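PDB 2GP4: 6-phosphogluconate dehydratase from Shewanella oneidensis, which catalyses the dehydration of 6-phosphogluconate to 2-keto-3-deoxy-6-phosphogluconate in the Entner-Doudoroff pathway, here in its iron-sulfur-cluster-free apo form. Local coordinates for residues 368-382 with 395-407. Numbering follows the deposited sequence.
Sequences HAAGGMAFLIKELLD and GYGLRRYTQEPKL
The helix running through 373-382, in the mainly helical N-terminal domain, lies against the 3-10 turn 398-401 and the strand that follows it, with a salt-bridge network at one end, an apolar middle and a water-bridged carboxylate at the other. At the salt-bridge end, R399 NH1 gives D382 OD1 a nearly straight bond of 2.9 Å (169°), in the guanidinium plane. It arrives on the syn side, 32° out of the carboxylate plane. The other oxygen, OD2, takes K378 NZ on its syn lone pair at 2.8 Å, one helical turn back. Two bends in its chain fold R399 back over L381, whose CB sits 3.6 Å above one face of the guanidinium. Putting an alanine at R399 would probably leave D382 with K378 as its one cationic mate here and uncover the flank of L381. In the middle, L381 CD1 meets L398 CD2 at 4.0 Å, and I377 reaches Y401 CB with CD1 and T402 CG2 with CG2. T402 OG1 bonds to R399 O, which also accepts T402 N; the hydroxyl bond fixes the T402 rotation, with CG2 3.7 Å from K378 CA. A374 CB packs on E404 CG. Beyond it, water 2 accepts A374 N and donates to E404 OE2 and to G371 O, at the positive-phi residue of the Schellman motif that ends the preceding helix. Water 1 also donates to OE2 and weakly links it to H368 NE2. The carboxylate's charge is probably eased by the helix start, whose A374 N-H reaches it only through water 2, while D382, held by R399 and K378, probably has its charge largely offset.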
ATOM      1  N   HIS A 368     -12.988   9.429  -9.640  1.00 28.00           N
ATOM      2  CA  HIS A 368     -14.304   9.218  -9.053  1.00 27.74           C
ATOM      3  C   HIS A 368     -15.434   9.622  -9.997  1.00 27.40           C
ATOM      4  O   HIS A 368     -16.417   8.905 -10.127  1.00 27.26           O
ATOM      5  CB  HIS A 368     -14.420   9.955  -7.719  1.00 27.77           C
ATOM      6  CG  HIS A 368     -15.769   9.834  -7.081  1.00 28.04           C
ATOM      7  ND1 HIS A 368     -16.663  10.880  -7.030  1.00 28.34           N
ATOM      8  CD2 HIS A 368     -16.378   8.786  -6.479  1.00 28.11           C
ATOM      9  CE1 HIS A 368     -17.764  10.483  -6.416  1.00 28.68           C
ATOM     10  NE2 HIS A 368     -17.616   9.217  -6.069  1.00 28.07           N
ATOM     11  N   ALA A 369     -15.278  10.765 -10.658  1.00 27.22           N
ATOM     12  CA  ALA A 369     -16.255  11.243 -11.633  1.00 27.13           C
ATOM     13  C   ALA A 369     -16.391  10.326 -12.859  1.00 27.01           C
ATOM     14  O   ALA A 369     -17.456  10.264 -13.475  1.00 27.02           O
ATOM     15  CB  ALA A 369     -15.927  12.669 -12.053  1.00 27.07           C
ATOM     16  N   ALA A 370     -15.318   9.614 -13.198  1.00 26.82           N
ATOM     17  CA  ALA A 370     -15.328   8.652 -14.306  1.00 26.97           C
ATOM     18  C   ALA A 370     -16.144   7.387 -13.999  1.00 27.02           C
ATOM     19  O   ALA A 370     -16.638   6.721 -14.907  1.00 26.77           O
ATOM     20  CB  ALA A 370     -13.903   8.279 -14.699  1.00 26.83           C
ATOM     21  N   GLY A 371     -16.283   7.065 -12.716  1.00 27.30           N
ATOM     22  CA  GLY A 371     -16.978   5.848 -12.293  1.00 27.44           C
ATOM     23  C   GLY A 371     -16.619   5.460 -10.875  1.00 27.53           C
ATOM     24  O   GLY A 371     -17.473   4.989 -10.128  1.00 27.53           O
ATOM     25  N   GLY A 372     -15.347   5.653 -10.519  1.00 27.67           N
ATOM     26  CA  GLY A 372     -14.854   5.465  -9.154  1.00 27.86           C
ATOM     27  C   GLY A 372     -14.776   4.031  -8.665  1.00 28.14           C
ATOM     28  O   GLY A 372     -14.744   3.091  -9.462  1.00 28.22           O
HETATM   29  N   MSE A 373     -14.741   3.877  -7.342  1.00 28.18           N
HETATM   30  CA  MSE A 373     -14.649   2.574  -6.694  1.00 28.54           C
HETATM   31  C   MSE A 373     -15.874   1.696  -6.937  1.00 27.63           C
HETATM   32  O   MSE A 373     -15.749   0.477  -7.021  1.00 27.56           O
HETATM   33  CB  MSE A 373     -14.404   2.719  -5.182  1.00 29.36           C
HETATM   34  CG  MSE A 373     -13.011   3.202  -4.792  1.00 32.76           C
HETATM   35 SE   MSE A 373     -11.563   2.206  -5.647  1.00 42.29          SE
HETATM   36  CE  MSE A 373     -11.810   0.483  -4.767  1.00 40.72           C
ATOM     37  N   ALA A 374     -17.050   2.309  -7.048  1.00 26.67           N
ATOM     38  CA  ALA A 374     -18.277   1.557  -7.317  1.00 25.91           C
ATOM     39  C   ALA A 374     -18.222   0.834  -8.664  1.00 25.19           C
ATOM     40  O   ALA A 374     -18.731  -0.283  -8.797  1.00 24.80           O
ATOM     41  CB  ALA A 374     -19.504   2.461  -7.236  1.00 25.89           C
ATOM     42  N   PHE A 375     -17.603   1.475  -9.654  1.00 24.51           N
ATOM     43  CA  PHE A 375     -17.402   0.843 -10.958  1.00 24.19           C
ATOM     44  C   PHE A 375     -16.303  -0.217 -10.899  1.00 23.96           C
ATOM     45  O   PHE A 375     -16.500  -1.342 -11.350  1.00 24.01           O
ATOM     46  CB  PHE A 375     -17.090   1.883 -12.041  1.00 24.04           C
ATOM     47  CG  PHE A 375     -16.766   1.285 -13.378  1.00 23.57           C
ATOM     48  CD1 PHE A 375     -17.779   0.857 -14.230  1.00 23.45           C
ATOM     49  CD2 PHE A 375     -15.447   1.145 -13.788  1.00 23.50           C
ATOM     50  CE1 PHE A 375     -17.483   0.300 -15.470  1.00 23.25           C
ATOM     51  CE2 PHE A 375     -15.140   0.590 -15.025  1.00 23.79           C
ATOM     52  CZ  PHE A 375     -16.165   0.168 -15.872  1.00 23.60           C
ATOM     53  N   LEU A 376     -15.150   0.155 -10.343  1.00 23.62           N
ATOM     54  CA  LEU A 376     -14.004  -0.743 -10.240  1.00 23.42           C
ATOM     55  C   LEU A 376     -14.379  -2.031  -9.515  1.00 23.16           C
ATOM     56  O   LEU A 376     -14.028  -3.125  -9.955  1.00 22.91           O
ATOM     57  CB  LEU A 376     -12.857  -0.059  -9.491  1.00 23.45           C
ATOM     58  CG  LEU A 376     -11.487  -0.732  -9.560  1.00 23.71           C
ATOM     59  CD1 LEU A 376     -10.543   0.141 -10.355  1.00 24.37           C
ATOM     60  CD2 LEU A 376     -10.944  -0.959  -8.165  1.00 24.23           C
ATOM     61  N   ILE A 377     -15.097  -1.887  -8.405  1.00 22.96           N
ATOM     62  CA  ILE A 377     -15.466  -3.028  -7.571  1.00 22.56           C
ATOM     63  C   ILE A 377     -16.487  -3.928  -8.265  1.00 22.29           C
ATOM     64  O   ILE A 377     -16.403  -5.142  -8.148  1.00 22.20           O
ATOM     65  CB  ILE A 377     -15.896  -2.584  -6.146  1.00 22.52           C
ATOM     66  CG1 ILE A 377     -14.656  -2.138  -5.356  1.00 22.10           C
ATOM     67  CG2 ILE A 377     -16.624  -3.701  -5.404  1.00 22.23           C
ATOM     68  CD1 ILE A 377     -14.951  -1.532  -3.997  1.00 22.44           C
ATOM     69  N   LYS A 378     -17.418  -3.342  -9.014  1.00 22.19           N
ATOM     70  CA  LYS A 378     -18.379  -4.139  -9.780  1.00 22.21           C
ATOM     71  C   LYS A 378     -17.677  -4.982 -10.850  1.00 22.08           C
ATOM     72  O   LYS A 378     -17.940  -6.184 -10.971  1.00 21.98           O
ATOM     73  CB  LYS A 378     -19.460  -3.262 -10.413  1.00 22.30           C
ATOM     74  CG  LYS A 378     -20.473  -4.053 -11.236  1.00 22.90           C
ATOM     75  CD  LYS A 378     -21.349  -3.164 -12.099  1.00 23.63           C
ATOM     76  CE  LYS A 378     -22.411  -3.989 -12.810  1.00 23.73           C
ATOM     77  NZ  LYS A 378     -21.839  -4.726 -13.964  1.00 24.93           N
ATOM     78  N   GLU A 379     -16.783  -4.343 -11.602  1.00 21.77           N
ATOM     79  CA  GLU A 379     -15.986  -5.008 -12.633  1.00 21.81           C
ATOM     80  C   GLU A 379     -15.179  -6.181 -12.086  1.00 21.75           C
ATOM     81  O   GLU A 379     -15.202  -7.280 -12.656  1.00 21.80           O
ATOM     82  CB  GLU A 379     -15.048  -4.014 -13.314  1.00 21.58           C
ATOM     83  CG  GLU A 379     -15.741  -3.082 -14.283  1.00 22.40           C
ATOM     84  CD  GLU A 379     -16.241  -3.805 -15.514  1.00 23.08           C
ATOM     85  OE1 GLU A 379     -15.414  -4.433 -16.209  1.00 23.06           O
ATOM     86  OE2 GLU A 379     -17.460  -3.748 -15.784  1.00 23.36           O
ATOM     87  N   LEU A 380     -14.469  -5.950 -10.985  1.00 21.32           N
ATOM     88  CA  LEU A 380     -13.638  -6.993 -10.407  1.00 21.24           C
ATOM     89  C   LEU A 380     -14.493  -8.138  -9.852  1.00 21.18           C
ATOM     90  O   LEU A 380     -14.176  -9.312 -10.066  1.00 21.19           O
ATOM     91  CB  LEU A 380     -12.683  -6.415  -9.358  1.00 21.10           C
ATOM     92  CG  LEU A 380     -11.646  -5.411  -9.882  1.00 20.73           C
ATOM     93  CD1 LEU A 380     -11.012  -4.653  -8.724  1.00 19.81           C
ATOM     94  CD2 LEU A 380     -10.577  -6.077 -10.759  1.00 20.26           C
ATOM     95  N   LEU A 381     -15.580  -7.784  -9.167  1.00 20.86           N
ATOM     96  CA  LEU A 381     -16.601  -8.741  -8.751  1.00 20.92           C
ATOM     97  C   LEU A 381     -17.133  -9.580  -9.920  1.00 21.01           C
ATOM     98  O   LEU A 381     -17.111 -10.812  -9.856  1.00 20.88           O
ATOM     99  CB  LEU A 381     -17.755  -8.021  -8.045  1.00 20.87           C
ATOM    100  CG  LEU A 381     -17.981  -8.132  -6.528  1.00 20.77           C
ATOM    101  CD1 LEU A 381     -16.826  -8.789  -5.783  1.00 20.78           C
ATOM    102  CD2 LEU A 381     -18.342  -6.788  -5.902  1.00 18.86           C
ATOM    103  N   ASP A 382     -17.593  -8.914 -10.984  1.00 21.08           N
ATOM    104  CA  ASP A 382     -18.113  -9.597 -12.175  1.00 21.18           C
ATOM    105  C   ASP A 382     -17.106 -10.585 -12.763  1.00 20.99           C
ATOM    106  O   ASP A 382     -17.494 -11.639 -13.259  1.00 20.91           O
ATOM    107  CB  ASP A 382     -18.521  -8.598 -13.270  1.00 21.21           C
ATOM    108  CG  ASP A 382     -19.757  -7.792 -12.915  1.00 21.82           C
ATOM    109  OD1 ASP A 382     -20.438  -8.107 -11.909  1.00 22.15           O
ATOM    110  OD2 ASP A 382     -20.041  -6.819 -13.655  1.00 22.19           O
ATOM    111  N   GLY A 395     -22.347  -4.354   6.347  1.00 24.62           N
ATOM    112  CA  GLY A 395     -23.131  -5.577   6.242  1.00 24.81           C
ATOM    113  C   GLY A 395     -22.432  -6.626   5.401  1.00 25.25           C
ATOM    114  O   GLY A 395     -21.344  -6.387   4.868  1.00 25.09           O
ATOM    115  N   TYR A 396     -23.062  -7.791   5.280  1.00 25.49           N
ATOM    116  CA  TYR A 396     -22.490  -8.907   4.543  1.00 25.66           C
ATOM    117  C   TYR A 396     -22.613  -8.727   3.030  1.00 25.46           C
ATOM    118  O   TYR A 396     -23.604  -8.182   2.538  1.00 25.48           O
ATOM    119  CB  TYR A 396     -23.140 -10.222   4.982  1.00 26.20           C
ATOM    120  CG  TYR A 396     -22.478 -11.452   4.404  1.00 26.83           C
ATOM    121  CD1 TYR A 396     -21.255 -11.902   4.892  1.00 26.84           C
ATOM    122  CD2 TYR A 396     -23.072 -12.158   3.359  1.00 27.57           C
ATOM    123  CE1 TYR A 396     -20.641 -13.018   4.358  1.00 27.38           C
ATOM    124  CE2 TYR A 396     -22.469 -13.284   2.821  1.00 28.00           C
ATOM    125  CZ  TYR A 396     -21.252 -13.707   3.326  1.00 27.78           C
ATOM    126  OH  TYR A 396     -20.649 -14.829   2.798  1.00 27.95           O
ATOM    127  N   GLY A 397     -21.594  -9.184   2.307  1.00 25.03           N
ATOM    128  CA  GLY A 397     -21.577  -9.132   0.848  1.00 24.64           C
ATOM    129  C   GLY A 397     -20.899  -7.890   0.297  1.00 24.34           C
ATOM    130  O   GLY A 397     -21.349  -6.770   0.551  1.00 23.94           O
ATOM    131  N   LEU A 398     -19.823  -8.088  -0.468  1.00 24.11           N
ATOM    132  CA  LEU A 398     -19.049  -6.966  -1.021  1.00 23.95           C
ATOM    133  C   LEU A 398     -19.783  -6.151  -2.090  1.00 23.98           C
ATOM    134  O   LEU A 398     -19.409  -5.012  -2.356  1.00 23.87           O
ATOM    135  CB  LEU A 398     -17.683  -7.427  -1.552  1.00 23.99           C
ATOM    136  CG  LEU A 398     -16.671  -6.298  -1.810  1.00 23.82           C
ATOM    137  CD1 LEU A 398     -16.205  -5.646  -0.509  1.00 22.88           C
ATOM    138  CD2 LEU A 398     -15.491  -6.777  -2.633  1.00 23.72           C
ATOM    139  N   ARG A 399     -20.827  -6.733  -2.681  1.00 24.11           N
ATOM    140  CA  ARG A 399     -21.660  -6.063  -3.687  1.00 24.13           C
ATOM    141  C   ARG A 399     -22.265  -4.754  -3.156  1.00 24.18           C
ATOM    142  O   ARG A 399     -22.665  -3.884  -3.944  1.00 24.11           O
ATOM    143  CB  ARG A 399     -22.755  -7.022  -4.172  1.00 24.34           C
ATOM    144  CG  ARG A 399     -23.307  -6.770  -5.575  1.00 25.29           C
ATOM    145  CD  ARG A 399     -22.242  -6.818  -6.675  1.00 25.67           C
ATOM    146  NE  ARG A 399     -21.960  -8.150  -7.214  1.00 24.14           N
ATOM    147  CZ  ARG A 399     -21.470  -8.369  -8.438  1.00 23.89           C
ATOM    148  NH1 ARG A 399     -21.234  -7.357  -9.267  1.00 23.54           N
ATOM    149  NH2 ARG A 399     -21.225  -9.602  -8.849  1.00 22.68           N
ATOM    150  N   ARG A 400     -22.302  -4.614  -1.827  1.00 23.86           N
ATOM    151  CA  ARG A 400     -22.732  -3.378  -1.160  1.00 23.87           C
ATOM    152  C   ARG A 400     -21.824  -2.197  -1.503  1.00 23.64           C
ATOM    153  O   ARG A 400     -22.232  -1.032  -1.415  1.00 23.34           O
ATOM    154  CB  ARG A 400     -22.743  -3.554   0.358  1.00 23.89           C
ATOM    155  CG  ARG A 400     -23.801  -4.476   0.882  1.00 24.67           C
ATOM    156  CD  ARG A 400     -23.604  -4.724   2.373  1.00 25.63           C
ATOM    157  NE  ARG A 400     -24.576  -5.688   2.883  1.00 26.91           N
ATOM    158  CZ  ARG A 400     -25.822  -5.388   3.238  1.00 27.40           C
ATOM    159  NH1 ARG A 400     -26.272  -4.142   3.146  1.00 27.47           N
ATOM    160  NH2 ARG A 400     -26.624  -6.339   3.689  1.00 28.14           N
ATOM    161  N   TYR A 401     -20.589  -2.507  -1.886  1.00 23.31           N
ATOM    162  CA  TYR A 401     -19.609  -1.484  -2.216  1.00 23.25           C
ATOM    163  C   TYR A 401     -19.652  -1.055  -3.681  1.00 23.29           C
ATOM    164  O   TYR A 401     -18.861  -0.220  -4.114  1.00 23.37           O
ATOM    165  CB  TYR A 401     -18.208  -1.910  -1.748  1.00 22.96           C
ATOM    166  CG  TYR A 401     -18.068  -1.722  -0.266  1.00 22.37           C
ATOM    167  CD1 TYR A 401     -18.614  -2.644   0.625  1.00 22.16           C
ATOM    168  CD2 TYR A 401     -17.447  -0.592   0.253  1.00 22.32           C
ATOM    169  CE1 TYR A 401     -18.522  -2.458   1.989  1.00 22.24           C
ATOM    170  CE2 TYR A 401     -17.345  -0.396   1.624  1.00 21.82           C
ATOM    171  CZ  TYR A 401     -17.886  -1.334   2.487  1.00 22.30           C
ATOM    172  OH  TYR A 401     -17.795  -1.158   3.851  1.00 21.77           O
ATOM    173  N   THR A 402     -20.608  -1.604  -4.426  1.00 23.64           N
ATOM    174  CA  THR A 402     -20.920  -1.120  -5.774  1.00 23.91           C
ATOM    175  C   THR A 402     -21.980  -0.020  -5.714  1.00 24.19           C
ATOM    176  O   THR A 402     -22.404   0.500  -6.744  1.00 24.10           O
ATOM    177  CB  THR A 402     -21.407  -2.252  -6.711  1.00 23.74           C
ATOM    178  OG1 THR A 402     -22.697  -2.721  -6.288  1.00 23.55           O
ATOM    179  CG2 THR A 402     -20.419  -3.402  -6.726  1.00 23.62           C
ATOM    180  N   GLN A 403     -22.409   0.317  -4.501  1.00 24.80           N
ATOM    181  CA  GLN A 403     -23.395   1.376  -4.296  1.00 25.56           C
ATOM    182  C   GLN A 403     -22.759   2.667  -3.781  1.00 25.85           C
ATOM    183  O   GLN A 403     -21.710   2.645  -3.126  1.00 25.95           O
ATOM    184  CB  GLN A 403     -24.504   0.918  -3.349  1.00 25.50           C
ATOM    185  CG  GLN A 403     -25.425  -0.143  -3.918  1.00 25.78           C
ATOM    186  CD  GLN A 403     -26.837  -0.050  -3.353  1.00 26.61           C
ATOM    187  OE1 GLN A 403     -27.028   0.182  -2.154  1.00 26.94           O
ATOM    188  NE2 GLN A 403     -27.832  -0.223  -4.218  1.00 25.60           N
ATOM    189  N   GLU A 404     -23.413   3.787  -4.073  1.00 26.26           N
ATOM    190  CA  GLU A 404     -22.875   5.109  -3.778  1.00 26.76           C
ATOM    191  C   GLU A 404     -23.820   5.910  -2.894  1.00 26.78           C
ATOM    192  O   GLU A 404     -25.031   5.893  -3.117  1.00 26.59           O
ATOM    193  CB  GLU A 404     -22.615   5.886  -5.070  1.00 26.71           C
ATOM    194  CG  GLU A 404     -21.551   5.291  -5.968  1.00 27.14           C
ATOM    195  CD  GLU A 404     -21.203   6.195  -7.144  1.00 27.66           C
ATOM    196  OE1 GLU A 404     -22.121   6.601  -7.896  1.00 27.99           O
ATOM    197  OE2 GLU A 404     -20.001   6.495  -7.315  1.00 28.59           O
ATOM    198  N   PRO A 405     -23.263   6.625  -1.895  1.00 27.04           N
ATOM    199  CA  PRO A 405     -24.077   7.444  -1.005  1.00 27.26           C
ATOM    200  C   PRO A 405     -24.574   8.721  -1.675  1.00 27.47           C
ATOM    201  O   PRO A 405     -23.870   9.322  -2.481  1.00 27.41           O
ATOM    202  CB  PRO A 405     -23.123   7.773   0.145  1.00 27.39           C
ATOM    203  CG  PRO A 405     -21.759   7.693  -0.457  1.00 27.22           C
ATOM    204  CD  PRO A 405     -21.828   6.685  -1.552  1.00 26.87           C
ATOM    205  N   LYS A 406     -25.797   9.107  -1.336  1.00 27.88           N
ATOM    206  CA  LYS A 406     -26.420  10.315  -1.854  1.00 28.42           C
ATOM    207  C   LYS A 406     -27.194  10.982  -0.737  1.00 28.47           C
ATOM    208  O   LYS A 406     -27.726  10.306   0.141  1.00 28.48           O
ATOM    209  CB  LYS A 406     -27.381   9.990  -3.008  1.00 28.39           C
ATOM    210  CG  LYS A 406     -26.730   9.448  -4.276  1.00 28.96           C
ATOM    211  CD  LYS A 406     -26.177  10.553  -5.158  1.00 30.20           C
ATOM    212  CE  LYS A 406     -25.732   9.991  -6.495  1.00 31.00           C
ATOM    213  NZ  LYS A 406     -24.759  10.884  -7.165  1.00 32.02           N
ATOM    214  N   LEU A 407     -27.260  12.306  -0.778  1.00 28.69           N
ATOM    215  CA  LEU A 407     -28.101  13.049   0.143  1.00 29.19           C
ATOM    216  C   LEU A 407     -29.279  13.638  -0.633  1.00 29.36           C
ATOM    217  O   LEU A 407     -29.204  14.753  -1.157  1.00 29.23           O
ATOM    218  CB  LEU A 407     -27.288  14.128   0.863  1.00 29.27           C
ATOM    219  CG  LEU A 407     -27.892  14.808   2.092  1.00 29.48           C
ATOM    220  CD1 LEU A 407     -28.176  13.819   3.216  1.00 28.92           C
ATOM    221  CD2 LEU A 407     -26.960  15.916   2.572  1.00 29.27           C
TER
HETATM  222  O   HOH W   1     -18.597   6.300  -4.657  1.00 30.07           O
HETATM  223  O   HOH W   2     -17.673   5.229  -7.414  1.00 40.07           O